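FBP protein (Leishmania major, PDB 5OEZ) probably hydrolyses fructose 1,6-bisphosphate to fructose 6-phosphate and phosphate with the help of magnesium, working as a homotetramer that binds AMP. Local coordinates at residues R110-I115 and V138-K143; T29-A34 and T89-L94; G223-W228 and C267-A272; K298-N303 and P319-S324. All coordinates share one frame; numbering follows the deposited sequence.

Contact 1: residues R110-I115 and V138-K143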
# COMPACT_ATOMS: atom_id res chain seq x y z
N ARG C 110 1.40 7.63 -34.25
CA ARG C 110 -0.04 7.60 -34.57
C ARG C 110 -0.53 6.16 -34.84
O ARG C 110 -0.10 5.54 -35.80
CB ARG C 110 -0.31 8.49 -35.79
CG ARG C 110 -1.78 8.65 -36.18
CD ARG C 110 -1.94 9.64 -37.32
NE ARG C 110 -1.64 11.01 -36.91
CZ ARG C 110 -1.43 12.04 -37.73
NH1 ARG C 110 -1.48 11.90 -39.06
NH2 ARG C 110 -1.15 13.24 -37.21
N GLY C 111 -1.42 5.65 -33.99
CA GLY C 111 -2.04 4.33 -34.18
C GLY C 111 -3.37 4.41 -34.92
O GLY C 111 -3.60 5.37 -35.65
N ASP C 112 -4.24 3.43 -34.72
CA ASP C 112 -5.48 3.29 -35.52
C ASP C 112 -6.76 3.24 -34.67
O ASP C 112 -7.84 2.96 -35.20
CB ASP C 112 -5.37 2.10 -36.52
CG ASP C 112 -4.86 0.82 -35.88
OD1 ASP C 112 -4.77 0.71 -34.63
OD2 ASP C 112 -4.52 -0.10 -36.66
N TYR C 113 -6.67 3.56 -33.38
CA TYR C 113 -7.84 3.62 -32.52
C TYR C 113 -8.32 5.06 -32.30
O TYR C 113 -7.51 5.98 -32.15
CB TYR C 113 -7.56 2.93 -31.17
CG TYR C 113 -7.44 1.43 -31.32
CD1 TYR C 113 -8.51 0.67 -31.76
CD2 TYR C 113 -6.25 0.77 -30.99
CE1 TYR C 113 -8.42 -0.71 -31.88
CE2 TYR C 113 -6.15 -0.61 -31.12
CZ TYR C 113 -7.23 -1.34 -31.57
OH TYR C 113 -7.15 -2.72 -31.70
N LEU C 114 -9.64 5.23 -32.29
CA LEU C 114 -10.28 6.47 -31.86
C LEU C 114 -10.83 6.17 -30.48
O LEU C 114 -11.57 5.21 -30.32
CB LEU C 114 -11.44 6.86 -32.79
CG LEU C 114 -11.13 7.21 -34.26
CD1 LEU C 114 -11.02 5.97 -35.11
CD2 LEU C 114 -12.21 8.12 -34.82
N ILE C 115 -10.48 6.98 -29.48
CA ILE C 115 -10.92 6.72 -28.12
C ILE C 115 -11.59 7.95 -27.53
O ILE C 115 -11.08 9.06 -27.62
CB ILE C 115 -9.80 6.17 -27.21
CG1 ILE C 115 -10.32 5.93 -25.80
CG2 ILE C 115 -8.60 7.10 -27.17
CD1 ILE C 115 -9.48 4.95 -25.00
N VAL C 138 -13.98 2.64 -27.61
CA VAL C 138 -12.93 2.58 -28.63
C VAL C 138 -13.51 2.16 -29.99
O VAL C 138 -14.26 1.19 -30.09
CB VAL C 138 -11.84 1.56 -28.22
CG1 VAL C 138 -10.67 1.56 -29.21
CG2 VAL C 138 -11.34 1.81 -26.81
N TRP C 139 -13.17 2.91 -31.03
CA TRP C 139 -13.56 2.63 -32.41
C TRP C 139 -12.26 2.45 -33.19
O TRP C 139 -11.18 2.84 -32.72
CB TRP C 139 -14.35 3.79 -33.00
CG TRP C 139 -15.79 3.85 -32.65
CD1 TRP C 139 -16.83 3.46 -33.43
CD2 TRP C 139 -16.35 4.40 -31.46
NE1 TRP C 139 -18.02 3.71 -32.80
CE2 TRP C 139 -17.76 4.30 -31.59
CE3 TRP C 139 -15.82 4.97 -30.31
CZ2 TRP C 139 -18.64 4.73 -30.60
CZ3 TRP C 139 -16.70 5.41 -29.31
CH2 TRP C 139 -18.09 5.28 -29.46
N ARG C 140 -12.39 1.92 -34.41
CA ARG C 140 -11.25 1.75 -35.31
C ARG C 140 -11.41 2.64 -36.55
O ARG C 140 -12.52 2.94 -36.97
CB ARG C 140 -11.11 0.27 -35.67
CG ARG C 140 -9.90 -0.04 -36.52
CD ARG C 140 -9.84 -1.51 -36.87
NE ARG C 140 -9.36 -2.24 -35.71
CZ ARG C 140 -8.09 -2.49 -35.43
NH1 ARG C 140 -7.10 -2.08 -36.23
NH2 ARG C 140 -7.79 -3.16 -34.32
N LEU C 141 -10.30 3.12 -37.11
CA LEU C 141 -10.35 3.81 -38.41
C LEU C 141 -11.08 2.91 -39.40
O LEU C 141 -10.67 1.75 -39.56
CB LEU C 141 -8.96 4.07 -38.97
CG LEU C 141 -8.17 5.31 -38.59
CD1 LEU C 141 -6.84 5.30 -39.33
CD2 LEU C 141 -8.96 6.56 -38.92
N PRO C 142 -12.14 3.42 -40.06
CA PRO C 142 -12.63 2.68 -41.22
C PRO C 142 -11.53 2.43 -42.25
O PRO C 142 -10.52 3.14 -42.27
CB PRO C 142 -13.71 3.61 -41.79
CG PRO C 142 -14.21 4.34 -40.60
CD PRO C 142 -12.99 4.58 -39.75
N LYS C 143 -11.71 1.39 -43.06
CA LYS C 143 -10.71 1.01 -44.08
C LYS C 143 -10.61 2.11 -45.15
O LYS C 143 -11.60 2.81 -45.40
CB LYS C 143 -11.04 -0.37 -44.71
CG LYS C 143 -9.86 -1.32 -44.87
CD LYS C 143 -9.34 -1.82 -43.52
CE LYS C 143 -10.18 -3.01 -43.01
NZ LYS C 143 -11.03 -2.73 -41.81
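V138 presses its CG1 methyl against the Y113 ring, 3.5 Å from CD1, where the two side chains cross obliquely beside W139 O at the ring edge. Further out on the same ring lies R140, whose CG stands anti to the backbone N (chi1 -176°) and whose chain bends at chi3. The bend carries the guanidinium to the outer end of the tyrosine, so that Y113 CE1 lies over one face of the guanidinium, the two planes 68° apart. D112 runs alongside R140, and its OD2 forms a salt bridge of 3.3 Å with R140 NH1. On the face bearing L114, the CD1 methyl of that leucine nestles at the R140-L141 peptide, 3.6 Å from L141 N; V156 and I157 of helix 150-158 pack on the leucine as well. The backbones belong to the antiparallel hairpin of strands 113-121 and 132-140. L114 and W139 form a hydrogen-bonded pair, both N to O distances being 2.9 Å, and L141 N continues the pairing to D112 O at 3.1 Å. Y113 belongs to the AMP site, as do D27 and F28, which touch it. With D27 OD2 close to D112 OD1, the arginine probably offsets some of the negative charge gathered at this unoccupied nucleotide pocket.

Contact 2: residues T29-A34 and T89-L94; sequences TLLMMA and TSVCVL
The backbone of helix 27-47 comes nearest to the loop leading into strand 91-96 at L31 and S90, whose CA atoms are 5.7 Å apart, just where T89 has left helix 72-87 with a positive phi of 71°. S90 directs its side chain at the first turn of the helix. Its OG, anti to the carbonyl carbon (chi1 -73°), lies 3.5 Å from L30 CB, while S90 CB meets L31 CB at 4.0 Å. The hydroxyl is hydrogen-bonded to D27 O, so this serine ties the loop to the start of the helix. On one side of it, L30 CD1 reaches T89 OG1 at 3.6 Å, the two side chains crossing at a slant. On the other, L31 sends CD1 against V91 CG1 at 3.7 Å, and these side chains cross at about a right angle. L85 of helix 72-87 also packs on L31, and I115 of the neighbouring strand on V91. L30 also packs on T29 of the second subunit, and T89 on I17 of that subunit. A helix laid on a sheet in this way belongs to the N-terminal domain of class 1 fructose-1,6-bisphosphatases, here at the AMP site that includes D27, F28 and T29.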
# COMPACT_ATOMS: atom_id res chain seq x y z
N THR C 29 -3.23 -4.24 -26.89
CA THR C 29 -2.50 -4.48 -25.65
C THR C 29 -1.87 -3.19 -25.13
O THR C 29 -2.00 -2.87 -23.94
CB THR C 29 -1.44 -5.56 -25.88
OG1 THR C 29 -2.09 -6.78 -26.25
CG2 THR C 29 -0.61 -5.84 -24.62
N LEU C 30 -1.19 -2.45 -26.01
CA LEU C 30 -0.57 -1.20 -25.60
C LEU C 30 -1.61 -0.19 -25.15
O LEU C 30 -1.40 0.51 -24.16
CB LEU C 30 0.32 -0.62 -26.71
CG LEU C 30 1.51 -1.45 -27.20
CD1 LEU C 30 2.41 -0.62 -28.11
CD2 LEU C 30 2.32 -2.02 -26.05
N LEU C 31 -2.75 -0.13 -25.86
CA LEU C 31 -3.85 0.73 -25.45
C LEU C 31 -4.33 0.40 -24.02
O LEU C 31 -4.49 1.28 -23.19
CB LEU C 31 -5.02 0.62 -26.42
CG LEU C 31 -6.23 1.52 -26.15
CD1 LEU C 31 -5.89 2.95 -26.56
CD2 LEU C 31 -7.44 1.05 -26.93
N MET C 32 -4.58 -0.88 -23.76
CA MET C 32 -5.06 -1.30 -22.46
C MET C 32 -4.02 -1.11 -21.35
O MET C 32 -4.41 -0.88 -20.22
CB MET C 32 -5.60 -2.73 -22.48
CG MET C 32 -6.88 -2.88 -23.30
SD MET C 32 -8.17 -1.68 -22.89
CE MET C 32 -8.29 -1.80 -21.09
N MET C 33 -2.73 -1.20 -21.68
CA MET C 33 -1.68 -0.82 -20.72
C MET C 33 -1.81 0.62 -20.32
O MET C 33 -1.70 0.95 -19.13
CB MET C 33 -0.28 -0.97 -21.29
CG MET C 33 0.58 -2.03 -20.65
SD MET C 33 0.74 -3.47 -21.70
CE MET C 33 1.53 -3.02 -23.23
N ALA C 34 -1.97 1.48 -21.32
CA ALA C 34 -2.08 2.91 -21.07
C ALA C 34 -3.31 3.24 -20.19
O ALA C 34 -3.23 4.07 -19.28
CB ALA C 34 -2.12 3.66 -22.39
N THR C 89 1.36 4.91 -28.58
CA THR C 89 1.45 4.65 -30.02
C THR C 89 0.21 3.97 -30.62
O THR C 89 0.21 3.64 -31.81
CB THR C 89 2.71 3.82 -30.43
OG1 THR C 89 2.52 2.43 -30.10
CG2 THR C 89 3.98 4.37 -29.79
N SER C 90 -0.85 3.81 -29.85
CA SER C 90 -2.03 3.08 -30.31
C SER C 90 -3.18 3.96 -30.83
O SER C 90 -4.09 3.44 -31.47
CB SER C 90 -2.56 2.19 -29.17
OG SER C 90 -1.69 1.09 -28.99
N VAL C 91 -3.17 5.25 -30.52
CA VAL C 91 -4.34 6.09 -30.81
C VAL C 91 -4.08 7.02 -31.98
O VAL C 91 -3.00 7.58 -32.12
CB VAL C 91 -4.84 6.88 -29.57
CG1 VAL C 91 -4.84 6.00 -28.33
CG2 VAL C 91 -4.03 8.14 -29.34
N CYS C 92 -5.10 7.15 -32.82
CA CYS C 92 -5.14 8.16 -33.88
C CYS C 92 -5.73 9.47 -33.34
O CYS C 92 -5.16 10.55 -33.52
CB CYS C 92 -6.03 7.64 -35.01
SG CYS C 92 -6.05 8.75 -36.41
N VAL C 93 -6.86 9.34 -32.65
CA VAL C 93 -7.63 10.47 -32.20
C VAL C 93 -8.08 10.23 -30.77
O VAL C 93 -8.49 9.13 -30.42
CB VAL C 93 -8.89 10.63 -33.11
CG1 VAL C 93 -9.93 11.60 -32.56
CG2 VAL C 93 -8.47 11.04 -34.50
N LEU C 94 -8.05 11.30 -29.98
CA LEU C 94 -8.45 11.30 -28.59
C LEU C 94 -9.61 12.27 -28.44
O LEU C 94 -9.57 13.38 -28.95
CB LEU C 94 -7.30 11.86 -27.77
CG LEU C 94 -6.93 11.13 -26.52
CD1 LEU C 94 -6.25 9.82 -26.87
CD2 LEU C 94 -5.99 12.00 -25.71

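Contact 3: residues G223-W228 and C267-A272; sequences GKWEPW and CYPKDA
K224, K270 and W225 lose the most surface where the turn before helix 227-238 meets the loop that follows strand 265-268, a loop-to-loop contact in the C-terminal domain of this class 1 fructose-1,6-bisphosphatase. K224 takes part through its backbone and the root of its side chain: CB sits 3.7 Å from D271 CB, whereas the amino end leads away to a weak hydrogen bond with N221. K270 lays its aliphatic chain obliquely across E226, bringing CE within 3.4 Å of E226 OE1. Its bends at chi3 and chi4 leave NZ 4.7 Å from that same OE1, and the ammonium is hydrogen-bonded instead to S302 OG. The opposite charges may still attract. W225 offers one face of its indole to the P269 ring, with CG of the proline 3.4 Å from W225 NE1, and D271 CB lies at the edge of the same indole. F229 packs edge-to-face on this tryptophan, while Y268, a residue of the fructose 6-phosphate site, turns away from the contact. The backbones are joined by A272 N, which donates to K224 O at 2.9 Å and 163°, and D271 CA makes a C-H contact with that oxygen at 3.2 Å.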
# COMPACT_ATOMS: atom_id res chain seq x y z
N GLY C 223 -41.47 16.08 -11.10
CA GLY C 223 -42.30 17.06 -11.77
C GLY C 223 -41.88 17.49 -13.17
O GLY C 223 -42.67 18.08 -13.88
N LYS C 224 -40.65 17.19 -13.56
CA LYS C 224 -40.11 17.53 -14.86
C LYS C 224 -40.22 16.38 -15.86
O LYS C 224 -39.93 16.57 -17.05
CB LYS C 224 -38.63 17.91 -14.72
CG LYS C 224 -38.38 19.22 -13.96
CD LYS C 224 -36.91 19.43 -13.52
CE LYS C 224 -36.61 19.20 -12.06
NZ LYS C 224 -35.31 19.78 -11.62
N TRP C 225 -40.64 15.20 -15.41
CA TRP C 225 -40.70 14.03 -16.28
C TRP C 225 -41.92 14.00 -17.19
O TRP C 225 -42.91 14.65 -16.92
CB TRP C 225 -40.77 12.76 -15.44
CG TRP C 225 -39.55 12.45 -14.67
CD1 TRP C 225 -38.28 12.89 -14.90
CD2 TRP C 225 -39.47 11.58 -13.54
NE1 TRP C 225 -37.42 12.37 -13.97
CE2 TRP C 225 -38.12 11.56 -13.13
CE3 TRP C 225 -40.41 10.84 -12.82
CZ2 TRP C 225 -37.69 10.81 -12.05
CZ3 TRP C 225 -39.98 10.09 -11.74
CH2 TRP C 225 -38.63 10.09 -11.37
N GLU C 226 -41.82 13.20 -18.24
CA GLU C 226 -42.92 12.93 -19.16
C GLU C 226 -43.96 12.08 -18.43
O GLU C 226 -43.59 11.25 -17.60
CB GLU C 226 -42.43 12.17 -20.40
CG GLU C 226 -41.58 13.02 -21.32
CD GLU C 226 -41.18 12.29 -22.59
OE1 GLU C 226 -40.30 11.40 -22.53
OE2 GLU C 226 -41.73 12.62 -23.66
N PRO C 227 -45.25 12.29 -18.73
CA PRO C 227 -46.30 11.53 -18.02
C PRO C 227 -46.15 10.01 -18.04
O PRO C 227 -46.37 9.37 -17.03
CB PRO C 227 -47.59 11.98 -18.72
CG PRO C 227 -47.29 13.37 -19.17
CD PRO C 227 -45.82 13.42 -19.49
N TRP C 228 -45.78 9.43 -19.18
CA TRP C 228 -45.63 7.99 -19.24
C TRP C 228 -44.60 7.45 -18.23
O TRP C 228 -44.79 6.38 -17.67
CB TRP C 228 -45.31 7.51 -20.65
CG TRP C 228 -43.90 7.79 -21.14
CD1 TRP C 228 -43.51 8.80 -21.96
CD2 TRP C 228 -42.72 7.00 -20.88
NE1 TRP C 228 -42.16 8.70 -22.22
CE2 TRP C 228 -41.65 7.62 -21.56
CE3 TRP C 228 -42.47 5.85 -20.13
CZ2 TRP C 228 -40.34 7.10 -21.52
CZ3 TRP C 228 -41.19 5.34 -20.09
CH2 TRP C 228 -40.14 5.97 -20.79
N CYS C 267 -32.14 4.62 -14.96
CA CYS C 267 -32.80 5.59 -15.87
C CYS C 267 -32.31 7.02 -15.68
O CYS C 267 -32.17 7.49 -14.56
CB CYS C 267 -34.30 5.60 -15.65
SG CYS C 267 -35.11 4.03 -15.86
N TYR C 268 -31.99 7.66 -16.80
CA TYR C 268 -31.97 9.11 -16.89
C TYR C 268 -32.98 9.48 -17.96
O TYR C 268 -32.62 9.59 -19.14
CB TYR C 268 -30.63 9.69 -17.28
CG TYR C 268 -29.59 9.83 -16.18
CD1 TYR C 268 -29.77 10.73 -15.13
CD2 TYR C 268 -28.40 9.12 -16.24
CE1 TYR C 268 -28.79 10.87 -14.13
CE2 TYR C 268 -27.42 9.27 -15.27
CZ TYR C 268 -27.62 10.14 -14.21
OH TYR C 268 -26.65 10.27 -13.24
N PRO C 269 -34.23 9.66 -17.55
CA PRO C 269 -35.30 9.89 -18.49
C PRO C 269 -35.26 11.30 -19.02
O PRO C 269 -34.57 12.15 -18.48
CB PRO C 269 -36.56 9.73 -17.65
CG PRO C 269 -36.15 10.21 -16.31
CD PRO C 269 -34.69 9.82 -16.15
N LYS C 270 -36.00 11.52 -20.10
CA LYS C 270 -36.17 12.85 -20.65
C LYS C 270 -36.91 13.71 -19.61
O LYS C 270 -37.82 13.24 -18.94
CB LYS C 270 -36.96 12.76 -21.95
CG LYS C 270 -36.87 13.97 -22.86
CD LYS C 270 -37.93 14.07 -23.96
CE LYS C 270 -38.15 12.79 -24.76
NZ LYS C 270 -37.06 12.50 -25.72
N ASP C 271 -36.49 14.94 -19.47
CA ASP C 271 -37.19 15.87 -18.60
C ASP C 271 -37.18 17.25 -19.24
O ASP C 271 -36.30 17.57 -20.05
CB ASP C 271 -36.73 15.84 -17.12
CG ASP C 271 -35.45 16.52 -16.85
OD1 ASP C 271 -35.26 17.69 -17.22
OD2 ASP C 271 -34.69 15.91 -16.11
N ALA C 272 -38.17 18.04 -18.86
CA ALA C 272 -38.40 19.38 -19.43
C ALA C 272 -37.18 20.33 -19.38
O ALA C 272 -37.00 21.14 -20.28
CB ALA C 272 -39.59 20.01 -18.76

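Contact 4: residues K298-N303 and P319-S324; sequences KAVGSN and PVYFGS
K298 and G323 form a hydrogen-bonded pair in which each backbone N donates to the other residue's O, both at 2.9 Å. V300 and Y321 repeat the arrangement two residues further on. V300 N reaches Y321 O at 3.0 Å from a position tilted 31° out of the carbonyl plane, and Y321 N returns a bond to V300 O. Two of these carbonyls carry a second, weaker contact: F322 CA approaches K298 O at 3.4 Å and V320 CA approaches V300 O. Beyond the last of the hydrogen bonds, G301 CA makes a similar C-H contact with P319 O. The backbone of A299 is hydrogen-bonded to that of I306, and those of V320 and F322 to Y268 and F266. Strand 317-323 is thus flanked by 298-300 and 265-268 within the mixed sheet of the C-terminal domain, antiparallel to both. On one face A299 CB sits 3.4 Å from F322 CE1, with A289 of helix 281-294 packed against both residues. On the other, the V300 and Y321 side chains cross at about a right angle, with V300 CG2 3.9 Å from Y321 CB, under V328 and M332 of helix 325-338. The tyrosine ring receives G301 O at its edge, 3.6 Å from CE1. Polar side chains find their partners elsewhere: K298 NZ forms a salt bridge with D329, and S302 OG, which lies close to P319 CG, is hydrogen-bonded to K270 NZ. At the far end, at a phi of 150°, a CB on G323 would be pressed against the carbonyl O of F322, and S324 OG is hydrogen-bonded to P209 O and G264 N.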
# COMPACT_ATOMS: atom_id res chain seq x y z
N LYS C 298 -30.53 -4.75 -21.80
CA LYS C 298 -30.96 -3.83 -22.86
C LYS C 298 -30.54 -2.44 -22.49
O LYS C 298 -30.46 -2.08 -21.31
CB LYS C 298 -32.47 -3.84 -23.04
CG LYS C 298 -32.99 -5.09 -23.73
CD LYS C 298 -34.42 -4.90 -24.21
CE LYS C 298 -34.85 -6.13 -24.99
NZ LYS C 298 -36.19 -5.96 -25.60
N ALA C 299 -30.29 -1.66 -23.54
CA ALA C 299 -29.84 -0.29 -23.41
C ALA C 299 -30.53 0.56 -24.48
O ALA C 299 -30.10 0.56 -25.64
CB ALA C 299 -28.34 -0.22 -23.55
N VAL C 300 -31.58 1.28 -24.10
CA VAL C 300 -32.36 2.08 -25.07
C VAL C 300 -32.40 3.56 -24.74
O VAL C 300 -32.18 3.96 -23.59
CB VAL C 300 -33.77 1.52 -25.28
CG1 VAL C 300 -33.68 0.09 -25.82
CG2 VAL C 300 -34.59 1.56 -24.00
N GLY C 301 -32.64 4.36 -25.77
CA GLY C 301 -32.77 5.81 -25.66
C GLY C 301 -34.22 6.20 -25.87
O GLY C 301 -35.11 5.44 -25.52
N SER C 302 -34.44 7.36 -26.49
CA SER C 302 -35.80 7.78 -26.89
C SER C 302 -36.41 6.95 -28.02
O SER C 302 -37.62 6.86 -28.13
CB SER C 302 -35.80 9.25 -27.32
OG SER C 302 -35.53 10.09 -26.24
N ASN C 303 -35.59 6.36 -28.88
CA ASN C 303 -36.08 5.64 -30.05
C ASN C 303 -35.19 4.44 -30.39
O ASN C 303 -34.50 4.43 -31.40
CB ASN C 303 -36.15 6.63 -31.21
CG ASN C 303 -36.70 6.03 -32.49
OD1 ASN C 303 -37.24 4.93 -32.50
ND2 ASN C 303 -36.56 6.77 -33.58
N PRO C 319 -31.33 10.55 -23.51
CA PRO C 319 -31.76 9.84 -22.31
C PRO C 319 -31.39 8.37 -22.39
O PRO C 319 -31.05 7.87 -23.46
CB PRO C 319 -33.29 9.99 -22.34
CG PRO C 319 -33.61 10.05 -23.78
CD PRO C 319 -32.45 10.76 -24.45
N VAL C 320 -31.43 7.67 -21.26
CA VAL C 320 -31.07 6.25 -21.22
C VAL C 320 -32.00 5.48 -20.28
O VAL C 320 -32.38 5.97 -19.22
CB VAL C 320 -29.58 6.00 -20.77
CG1 VAL C 320 -28.59 6.71 -21.70
CG2 VAL C 320 -29.34 6.43 -19.33
N TYR C 321 -32.31 4.25 -20.69
CA TYR C 321 -32.99 3.25 -19.90
C TYR C 321 -32.19 1.95 -20.07
O TYR C 321 -32.25 1.31 -21.13
CB TYR C 321 -34.44 3.11 -20.37
CG TYR C 321 -35.12 4.44 -20.60
CD1 TYR C 321 -35.06 5.05 -21.84
CD2 TYR C 321 -35.75 5.12 -19.56
CE1 TYR C 321 -35.64 6.27 -22.06
CE2 TYR C 321 -36.34 6.36 -19.77
CZ TYR C 321 -36.30 6.92 -21.02
OH TYR C 321 -36.86 8.15 -21.28
N PHE C 322 -31.43 1.59 -19.04
CA PHE C 322 -30.46 0.49 -19.08
C PHE C 322 -30.79 -0.56 -18.02
O PHE C 322 -31.07 -0.22 -16.88
CB PHE C 322 -29.05 0.97 -18.71
CG PHE C 322 -28.34 1.78 -19.76
CD1 PHE C 322 -28.85 2.00 -21.03
CD2 PHE C 322 -27.10 2.32 -19.47
CE1 PHE C 322 -28.15 2.75 -21.96
CE2 PHE C 322 -26.38 3.05 -20.40
CZ PHE C 322 -26.90 3.27 -21.65
N GLY C 323 -30.66 -1.83 -18.38
CA GLY C 323 -30.51 -2.88 -17.38
C GLY C 323 -31.05 -4.22 -17.79
O GLY C 323 -30.96 -4.62 -18.97
N SER C 324 -31.59 -4.92 -16.79
CA SER C 324 -32.22 -6.22 -16.97
C SER C 324 -33.25 -6.12 -18.09
O SER C 324 -34.03 -5.15 -18.15
CB SER C 324 -32.89 -6.64 -15.67
OG SER C 324 -31.94 -6.81 -14.63

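In the fold
The four contacts fall into two touching pairs. Contacts 1 and 2, with centres 9 Å apart, share the N-terminal sheet: Y113 O lies 2.8 Å from C92 N, a probable hydrogen bond between neighbouring strands. Together they hold Y113 and T29 of the AMP site. Contacts 3 and 4, centres 14 Å apart, meet in the C-terminal sheet, where Y268 N is 3.0 Å from V320 O and Y268 contributes to the fructose 6-phosphate site. Between the pairs, the centres of contacts 1 and 3 are 36 Å apart, on opposite sides of the chain's centre, and the nearest atoms of contacts 1 and 4 are about 12 Å apart. The contacts beside the AMP site thus do not touch those near the fructose 6-phosphate site.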